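Local coordinates for chitin binding protein (Streptomyces lividans, PDB 5FTZ) that is a copper-dependent lytic polysaccharide monooxygenase of family AA10 that probably cleaves chitin oxidatively, at residues H1-V13 with T160-F172. Sequence-based numbering, arbitrary orientation.
With CU (copper (II) ion), chain B.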
ATOM      1  N   HIS A   1       5.088 -13.429  -8.009  1.00 12.64           N
ATOM      2  CA  HIS A   1       5.830 -14.577  -8.630  1.00 11.34           C
ATOM      3  C   HIS A   1       6.176 -14.259 -10.054  1.00 10.42           C
ATOM      4  O   HIS A   1       5.343 -13.839 -10.858  1.00 11.06           O
ATOM      5  CB  HIS A   1       5.070 -15.897  -8.491  1.00 12.33           C
ATOM      6  CG  HIS A   1       5.053 -16.418  -7.082  1.00 13.41           C
ATOM      7  ND1 HIS A   1       4.490 -15.735  -6.037  1.00 14.67           N
ATOM      8  CD2 HIS A   1       5.580 -17.531  -6.533  1.00 15.25           C
ATOM      9  CE1 HIS A   1       4.665 -16.383  -4.903  1.00 16.27           C
ATOM     10  NE2 HIS A   1       5.318 -17.488  -5.186  1.00 16.15           N
ATOM     11  N   GLY A   2       7.460 -14.401 -10.363  1.00 10.04           N
ATOM     12  CA  GLY A   2       7.954 -14.100 -11.685  1.00 10.27           C
ATOM     13  C   GLY A   2       9.448 -14.235 -11.772  1.00  9.59           C
ATOM     14  O   GLY A   2      10.120 -14.453 -10.767  1.00  9.44           O
ATOM     15  N   TYR A   3       9.980 -13.979 -12.974  1.00  9.25           N
ATOM     16  CA  TYR A   3      11.418 -14.096 -13.222  1.00  9.82           C
ATOM     17  C   TYR A   3      11.738 -13.222 -14.429  1.00  9.15           C
ATOM     18  O   TYR A   3      10.863 -12.885 -15.226  1.00  9.76           O
ATOM     19  CB  TYR A   3      11.802 -15.570 -13.522  1.00 10.74           C
ATOM     20  CG  TYR A   3      10.978 -16.221 -14.577  1.00 10.94           C
ATOM     21  CD1 TYR A   3      11.270 -16.066 -15.922  1.00 11.07           C
ATOM     22  CD2 TYR A   3       9.852 -16.938 -14.244  1.00 12.24           C
ATOM     23  CE1 TYR A   3      10.437 -16.558 -16.912  1.00 13.25           C
ATOM     24  CE2 TYR A   3       9.027 -17.520 -15.218  1.00 13.46           C
ATOM     25  CZ  TYR A   3       9.329 -17.318 -16.560  1.00 14.05           C
ATOM     26  OH  TYR A   3       8.591 -17.865 -17.590  1.00 17.78           O
ATOM     27  N   THR A   4      13.004 -13.004 -14.661  1.00  8.68           N
ATOM     28  CA  THR A   4      13.421 -12.303 -15.870  1.00  8.55           C
ATOM     29  C   THR A   4      13.667 -13.308 -16.991  1.00  9.30           C
ATOM     30  O   THR A   4      14.318 -14.350 -16.803  1.00  9.22           O
ATOM     31  CB  THR A   4      14.701 -11.500 -15.648  1.00  9.87           C
ATOM     32  OG1 THR A   4      15.570 -12.307 -14.895  1.00 11.09           O
ATOM     33  CG2 THR A   4      14.449 -10.197 -14.882  1.00 11.77           C
ATOM     34  N   ASP A   5      13.181 -12.950 -18.162  1.00  9.71           N
ATOM     35  CA  ASP A   5      13.545 -13.712 -19.366  1.00 10.45           C
ATOM     36  C   ASP A   5      14.414 -12.919 -20.337  1.00 10.22           C
ATOM     37  O   ASP A   5      14.950 -13.517 -21.229  1.00 11.12           O
ATOM     38  CB  ASP A   5      12.345 -14.405 -20.049  1.00 13.68           C
ATOM     39  CG  ASP A   5      11.486 -13.502 -20.734  1.00 16.13           C
ATOM     40  OD1 ASP A   5      11.525 -12.305 -20.525  1.00 15.64           O
ATOM     41  OD2 ASP A   5      10.683 -13.962 -21.600  1.00 16.78           O
ATOM     42  N   LEU A   6      14.661 -11.643 -20.052  1.00 10.32           N
ATOM     43  CA  LEU A   6      15.676 -10.862 -20.777  1.00 10.18           C
ATOM     44  C   LEU A   6      16.409  -9.987 -19.783  1.00  9.87           C
ATOM     45  O   LEU A   6      15.772  -9.124 -19.158  1.00 10.43           O
ATOM     46  CB  LEU A   6      15.105  -9.951 -21.891  1.00 11.11           C
ATOM     47  CG  LEU A   6      14.480 -10.657 -23.045  1.00 13.10           C
ATOM     48  CD1 LEU A   6      13.706  -9.685 -23.896  1.00 15.33           C
ATOM     49  CD2 LEU A   6      15.537 -11.411 -23.866  1.00 14.58           C
ATOM     50  N   PRO A   7      17.732 -10.173 -19.580  1.00  9.64           N
ATOM     51  CA  PRO A   7      18.522 -11.305 -20.049  1.00 10.05           C
ATOM     52  C   PRO A   7      18.049 -12.556 -19.281  1.00  9.38           C
ATOM     53  O   PRO A   7      17.713 -12.441 -18.093  1.00 11.15           O
ATOM     54  CB  PRO A   7      19.950 -10.904 -19.619  1.00 11.03           C
ATOM     55  CG  PRO A   7      19.791 -10.013 -18.435  1.00 11.75           C
ATOM     56  CD  PRO A   7      18.441  -9.358 -18.578  1.00 10.66           C
ATOM     57  N   VAL A   8      17.996 -13.683 -19.953  1.00  8.93           N
ATOM     58  CA  VAL A   8      17.397 -14.869 -19.349  1.00  9.06           C
ATOM     59  C   VAL A   8      18.100 -15.257 -18.060  1.00  8.70           C
ATOM     60  O   VAL A   8      19.333 -15.364 -18.008  1.00  9.07           O
ATOM     61  CB  VAL A   8      17.269 -16.013 -20.360  1.00 10.52           C
ATOM     62  CG1 VAL A   8      18.601 -16.524 -20.792  1.00  9.92           C
ATOM     63  CG2 VAL A   8      16.403 -17.097 -19.779  1.00 11.55           C
ATOM     64  N   SER A   9      17.325 -15.509 -17.017  1.00  7.72           N
ATOM     65  CA  SER A   9      17.841 -15.834 -15.694  1.00  8.38           C
ATOM     66  C   SER A   9      18.094 -17.305 -15.529  1.00  7.85           C
ATOM     67  O   SER A   9      17.606 -18.145 -16.272  1.00  8.42           O
ATOM     68  CB  SER A   9      16.873 -15.351 -14.633  1.00  9.19           C
ATOM     69  OG  SER A   9      15.565 -15.912 -14.838  1.00 10.94           O
ATOM     70  N   ARG A  10      18.904 -17.652 -14.527  1.00  7.17           N
ATOM     71  CA  ARG A  10      19.231 -19.023 -14.234  1.00  7.37           C
ATOM     72  C   ARG A  10      18.002 -19.865 -14.008  1.00  7.37           C
ATOM     73  O   ARG A  10      17.980 -21.021 -14.466  1.00  7.19           O
ATOM     74  CB  ARG A  10      20.252 -19.124 -13.093  1.00  7.30           C
ATOM     75  CG  ARG A  10      21.639 -18.617 -13.425  1.00  8.05           C
ATOM     76  CD  ARG A  10      22.555 -18.733 -12.227  1.00  8.13           C
ATOM     77  NE  ARG A  10      23.896 -18.215 -12.554  1.00  8.59           N
ATOM     78  CZ  ARG A  10      24.860 -18.021 -11.659  1.00  9.18           C
ATOM     79  NH1 ARG A  10      24.666 -18.312 -10.391  1.00  9.07           N
ATOM     80  NH2 ARG A  10      26.018 -17.484 -12.069  1.00 10.07           N
ATOM     81  N   GLN A  11      17.027 -19.365 -13.265  1.00  7.89           N
ATOM     82  CA  GLN A  11      15.852 -20.188 -13.049  1.00  7.85           C
ATOM     83  C   GLN A  11      15.145 -20.504 -14.355  1.00  8.57           C
ATOM     84  O   GLN A  11      14.581 -21.610 -14.498  1.00  8.53           O
ATOM     85  CB  GLN A  11      14.909 -19.542 -12.024  1.00  7.86           C
ATOM     86  CG  GLN A  11      14.496 -18.087 -12.233  1.00  7.89           C
ATOM     87  CD  GLN A  11      15.329 -17.142 -11.444  1.00  8.44           C
ATOM     88  OE1 GLN A  11      16.537 -17.088 -11.621  1.00  8.25           O
ATOM     89  NE2 GLN A  11      14.711 -16.380 -10.585  1.00  8.87           N
ATOM     90  N   LYS A  12      15.148 -19.572 -15.292  1.00  8.70           N
ATOM     91  CA  LYS A  12      14.473 -19.823 -16.558  1.00  9.81           C
ATOM     92  C   LYS A  12      15.278 -20.734 -17.459  1.00 10.04           C
ATOM     93  O   LYS A  12      14.667 -21.581 -18.151  1.00 10.39           O
ATOM     94  CB  LYS A  12      14.154 -18.498 -17.235  1.00 10.67           C
ATOM     95  CG  LYS A  12      13.351 -18.599 -18.537  1.00 11.72           C
ATOM     96  CD  LYS A  12      12.049 -19.367 -18.373  1.00 12.39           C
ATOM     97  CE  LYS A  12      11.190 -19.174 -19.615  1.00 14.33           C
ATOM     98  NZ  LYS A  12       9.884 -19.821 -19.373  1.00 16.80           N
ATOM     99  N   VAL A  13      16.607 -20.650 -17.488  1.00  9.54           N
ATOM    100  CA  VAL A  13      17.365 -21.602 -18.261  1.00 11.42           C
ATOM    101  C   VAL A  13      17.236 -22.998 -17.694  1.00 11.33           C
ATOM    102  O   VAL A  13      17.260 -23.973 -18.465  1.00 11.98           O
ATOM    103  CB  VAL A  13      18.844 -21.254 -18.508  1.00 13.28           C
ATOM    104  CG1 VAL A  13      18.956 -19.914 -19.236  1.00 14.33           C
ATOM    105  CG2 VAL A  13      19.694 -21.272 -17.324  1.00 13.35           C
ATOM    106  N   THR A 160       4.842  -5.859   1.643  1.00 11.00           N
ATOM    107  CA  THR A 160       5.341  -7.171   2.046  1.00 11.39           C
ATOM    108  C   THR A 160       6.756  -6.954   2.492  1.00 11.59           C
ATOM    109  O   THR A 160       7.415  -5.909   2.269  1.00 12.61           O
ATOM    110  CB  THR A 160       5.352  -8.243   0.906  1.00 12.95           C
ATOM    111  OG1 THR A 160       6.467  -7.949   0.025  1.00 13.68           O
ATOM    112  CG2 THR A 160       4.037  -8.360   0.239  1.00 14.01           C
ATOM    113  N   GLY A 161       7.269  -8.042   3.072  1.00 11.04           N
ATOM    114  CA  GLY A 161       8.696  -8.134   3.376  1.00 12.21           C
ATOM    115  C   GLY A 161       9.508  -8.890   2.335  1.00 11.83           C
ATOM    116  O   GLY A 161      10.626  -9.272   2.650  1.00 12.32           O
ATOM    117  N   ASN A 162       8.998  -9.031   1.111  1.00 11.17           N
ATOM    118  CA  ASN A 162       9.585  -9.956   0.140  1.00 12.09           C
ATOM    119  C   ASN A 162      10.013  -9.296  -1.157  1.00 10.24           C
ATOM    120  O   ASN A 162       9.477  -8.258  -1.611  1.00 10.28           O
ATOM    121  CB  ASN A 162       8.546 -11.000  -0.161  1.00 14.43           C
ATOM    122  CG  ASN A 162       8.181 -11.812   1.047  1.00 18.87           C
ATOM    123  OD1 ASN A 162       9.033 -12.145   1.812  1.00 25.60           O
ATOM    124  ND2 ASN A 162       6.902 -12.134   1.185  1.00 24.41           N
ATOM    125  N   ALA A 163      10.911 -10.010  -1.839  1.00  9.48           N
ATOM    126  CA  ALA A 163      11.414  -9.625  -3.156  1.00  8.63           C
ATOM    127  C   ALA A 163      11.713 -10.911  -3.909  1.00  8.31           C
ATOM    128  O   ALA A 163      12.012 -11.935  -3.308  1.00  9.25           O
ATOM    129  CB  ALA A 163      12.638  -8.731  -3.043  1.00  9.15           C
ATOM    130  N   PHE A 164      11.729 -10.784  -5.238  1.00  7.43           N
ATOM    131  CA  PHE A 164      12.125 -11.890  -6.129  1.00  7.26           C
ATOM    132  C   PHE A 164      13.456 -11.576  -6.701  1.00  8.03           C
ATOM    133  O   PHE A 164      13.718 -10.438  -7.069  1.00  8.50           O
ATOM    134  CB  PHE A 164      11.080 -12.117  -7.195  1.00  7.83           C
ATOM    135  CG  PHE A 164       9.774 -12.673  -6.641  1.00  8.77           C
ATOM    136  CD1 PHE A 164       8.855 -11.850  -5.987  1.00 10.56           C
ATOM    137  CD2 PHE A 164       9.538 -14.034  -6.691  1.00  9.98           C
ATOM    138  CE1 PHE A 164       7.690 -12.391  -5.442  1.00 11.29           C
ATOM    139  CE2 PHE A 164       8.384 -14.554  -6.127  1.00 11.05           C
ATOM    140  CZ  PHE A 164       7.524 -13.753  -5.478  1.00 11.95           C
ATOM    141  N   TYR A 165      14.300 -12.594  -6.721  1.00  7.10           N
ATOM    142  CA  TYR A 165      15.699 -12.483  -7.132  1.00  7.30           C
ATOM    143  C   TYR A 165      15.983 -13.308  -8.362  1.00  7.42           C
ATOM    144  O   TYR A 165      15.596 -14.467  -8.439  1.00  8.64           O
ATOM    145  CB  TYR A 165      16.599 -12.969  -5.993  1.00  7.20           C
ATOM    146  CG  TYR A 165      16.526 -12.037  -4.796  1.00  7.68           C
ATOM    147  CD1 TYR A 165      15.526 -12.164  -3.840  1.00  8.14           C
ATOM    148  CD2 TYR A 165      17.494 -11.077  -4.571  1.00  7.91           C
ATOM    149  CE1 TYR A 165      15.438 -11.289  -2.742  1.00  9.02           C
ATOM    150  CE2 TYR A 165      17.382 -10.171  -3.519  1.00  8.54           C
ATOM    151  CZ  TYR A 165      16.370 -10.293  -2.603  1.00  8.82           C
ATOM    152  OH  TYR A 165      16.330  -9.363  -1.562  1.00  9.96           O
ATOM    153  N   ALA A 166      16.657 -12.714  -9.355  1.00  7.02           N
ATOM    154  CA  ALA A 166      16.939 -13.451 -10.579  1.00  8.25           C
ATOM    155  C   ALA A 166      18.342 -13.089 -11.107  1.00  8.14           C
ATOM    156  O   ALA A 166      18.578 -11.937 -11.489  1.00  8.70           O
ATOM    157  CB  ALA A 166      15.910 -13.151 -11.656  1.00  8.81           C
ATOM    158  N   CYS A 167      19.229 -14.058 -11.046  1.00  8.05           N
ATOM    159  CA  CYS A 167      20.605 -13.881 -11.569  1.00  8.51           C
ATOM    160  C   CYS A 167      20.642 -14.287 -13.020  1.00  8.19           C
ATOM    161  O   CYS A 167      20.203 -15.417 -13.334  1.00  8.53           O
ATOM    162  CB  CYS A 167      21.574 -14.779 -10.810  1.00  9.62           C
ATOM    163  SG  CYS A 167      21.756 -14.213  -9.093  1.00 13.85           S
ATOM    164  N   SER A 168      21.243 -13.478 -13.894  1.00  7.53           N
ATOM    165  CA  SER A 168      21.410 -13.794 -15.278  1.00  8.07           C
ATOM    166  C   SER A 168      22.870 -13.734 -15.631  1.00  8.84           C
ATOM    167  O   SER A 168      23.520 -12.686 -15.460  1.00  8.90           O
ATOM    168  CB  SER A 168      20.641 -12.846 -16.135  1.00  9.09           C
ATOM    169  OG  SER A 168      19.250 -12.834 -15.858  1.00  9.88           O
ATOM    170  N   ASP A 169      23.369 -14.776 -16.278  1.00  8.34           N
ATOM    171  CA  ASP A 169      24.744 -14.777 -16.814  1.00  8.55           C
ATOM    172  C   ASP A 169      24.815 -14.086 -18.149  1.00  8.87           C
ATOM    173  O   ASP A 169      24.024 -14.387 -19.056  1.00  8.54           O
ATOM    174  CB  ASP A 169      25.264 -16.191 -16.945  1.00  8.66           C
ATOM    175  CG  ASP A 169      25.312 -16.888 -15.621  1.00  9.84           C
ATOM    176  OD1 ASP A 169      26.295 -16.662 -14.865  1.00 10.52           O
ATOM    177  OD2 ASP A 169      24.353 -17.649 -15.294  1.00  9.84           O
ATOM    178  N   VAL A 170      25.710 -13.131 -18.250  1.00  8.29           N
ATOM    179  CA  VAL A 170      25.923 -12.358 -19.496  1.00  8.95           C
ATOM    180  C   VAL A 170      27.399 -12.326 -19.852  1.00  9.59           C
ATOM    181  O   VAL A 170      28.268 -12.647 -19.033  1.00  9.40           O
ATOM    182  CB  VAL A 170      25.326 -10.949 -19.401  1.00  9.87           C
ATOM    183  CG1 VAL A 170      23.817 -10.984 -19.114  1.00  9.98           C
ATOM    184  CG2 VAL A 170      26.080 -10.134 -18.354  1.00 10.68           C
ATOM    185  N   THR A 171      27.669 -11.979 -21.093  1.00 10.13           N
ATOM    186  CA  THR A 171      29.026 -11.795 -21.595  1.00 11.69           C
ATOM    187  C   THR A 171      29.100 -10.434 -22.270  1.00 12.16           C
ATOM    188  O   THR A 171      28.338 -10.199 -23.220  1.00 13.39           O
ATOM    189  CB  THR A 171      29.443 -12.923 -22.567  1.00 13.76           C
ATOM    190  OG1 THR A 171      29.425 -14.187 -21.894  1.00 17.42           O
ATOM    191  CG2 THR A 171      30.905 -12.729 -22.988  1.00 15.35           C
ATOM    192  N   PHE A 172      29.983  -9.581 -21.729  1.00 12.34           N
ATOM    193  CA  PHE A 172      30.125  -8.214 -22.182  1.00 15.89           C
ATOM    194  C   PHE A 172      31.118  -8.178 -23.289  1.00 21.38           C
ATOM    195  O   PHE A 172      32.179  -8.795 -23.221  1.00 35.11           O
ATOM    196  CB  PHE A 172      30.495  -7.259 -21.081  1.00 15.28           C
ATOM    197  CG  PHE A 172      29.338  -6.781 -20.287  1.00 13.38           C
ATOM    198  CD1 PHE A 172      28.886  -7.479 -19.203  1.00 12.97           C
ATOM    199  CD2 PHE A 172      28.663  -5.614 -20.627  1.00 14.65           C
ATOM    200  CE1 PHE A 172      27.809  -7.041 -18.447  1.00 13.45           C
ATOM    201  CE2 PHE A 172      27.584  -5.163 -19.877  1.00 15.53           C
ATOM    202  CZ  PHE A 172      27.133  -5.889 -18.786  1.00 14.17           C
TER
HETATM  203 CU    CU B 202       4.008 -13.861  -6.095  0.80 14.50          CU
HETATM  204  O   HOH W   1      18.043 -11.137 -14.157  1.00 11.93           O
HETATM  205  O   HOH W   2      21.323 -16.748 -16.816  1.00 11.56           O
HETATM  206  O   HOH W   3      21.374 -14.637 -19.661  1.00 14.55           O
HETATM  207  O   HOH W   4      18.703 -16.648  -9.931  1.00  9.68           O
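His1 holds copper in the histidine brace of the lytic polysaccharide monooxygenases, with its amino N at 2.2 Å and ring ND1 at 1.9 Å from the metal; His91 completes the brace. Phe164 packs against it, its ring edge directed at one face of the imidazole in a T-shaped pair with planes 60° apart, and its CZ stops 3.6 Å from the copper. Behind this site the two sheets of the immunoglobulin-like beta-sandwich pack, strand 2-6 from one sheet running in roughly the same direction as strand 162-171 of the other, 27° from parallel. After strand 2-6 the chain turns toward 162-171 and starts helix 10-15 there. Arg10, extended from CG to NE, sets its guanidinium side-on against Asp169, the two planes nearly coplanar, in a salt bridge in which NE donates to OD2 at 2.8 Å and NH2 to OD1, both almost straight at 176°. His148 also bonds Asp169 OD1, while Arg10 NH1 reaches Leu59 O. An alanine in place of Arg10 would probably leave the buried Asp169 carboxylate without its countercharge and open a gap beside Cys167, itself disulfide-bonded to Cys49. The backbone N of Arg10 donates to Cys167 O, and one residue on, Gln11, bent at its second torsion, turns its NE2 back to Tyr165 O. Ser9, at the N-cap position, is held by Thr4 O, which accepts from both its backbone N and its OG. A water ties Thr4 OG1, Ala166 O and Ser168 OG together, and Ser168 OG donates a hydrogen bond to Pro7 O, 2.7 Å away, from above the carbonyl plane.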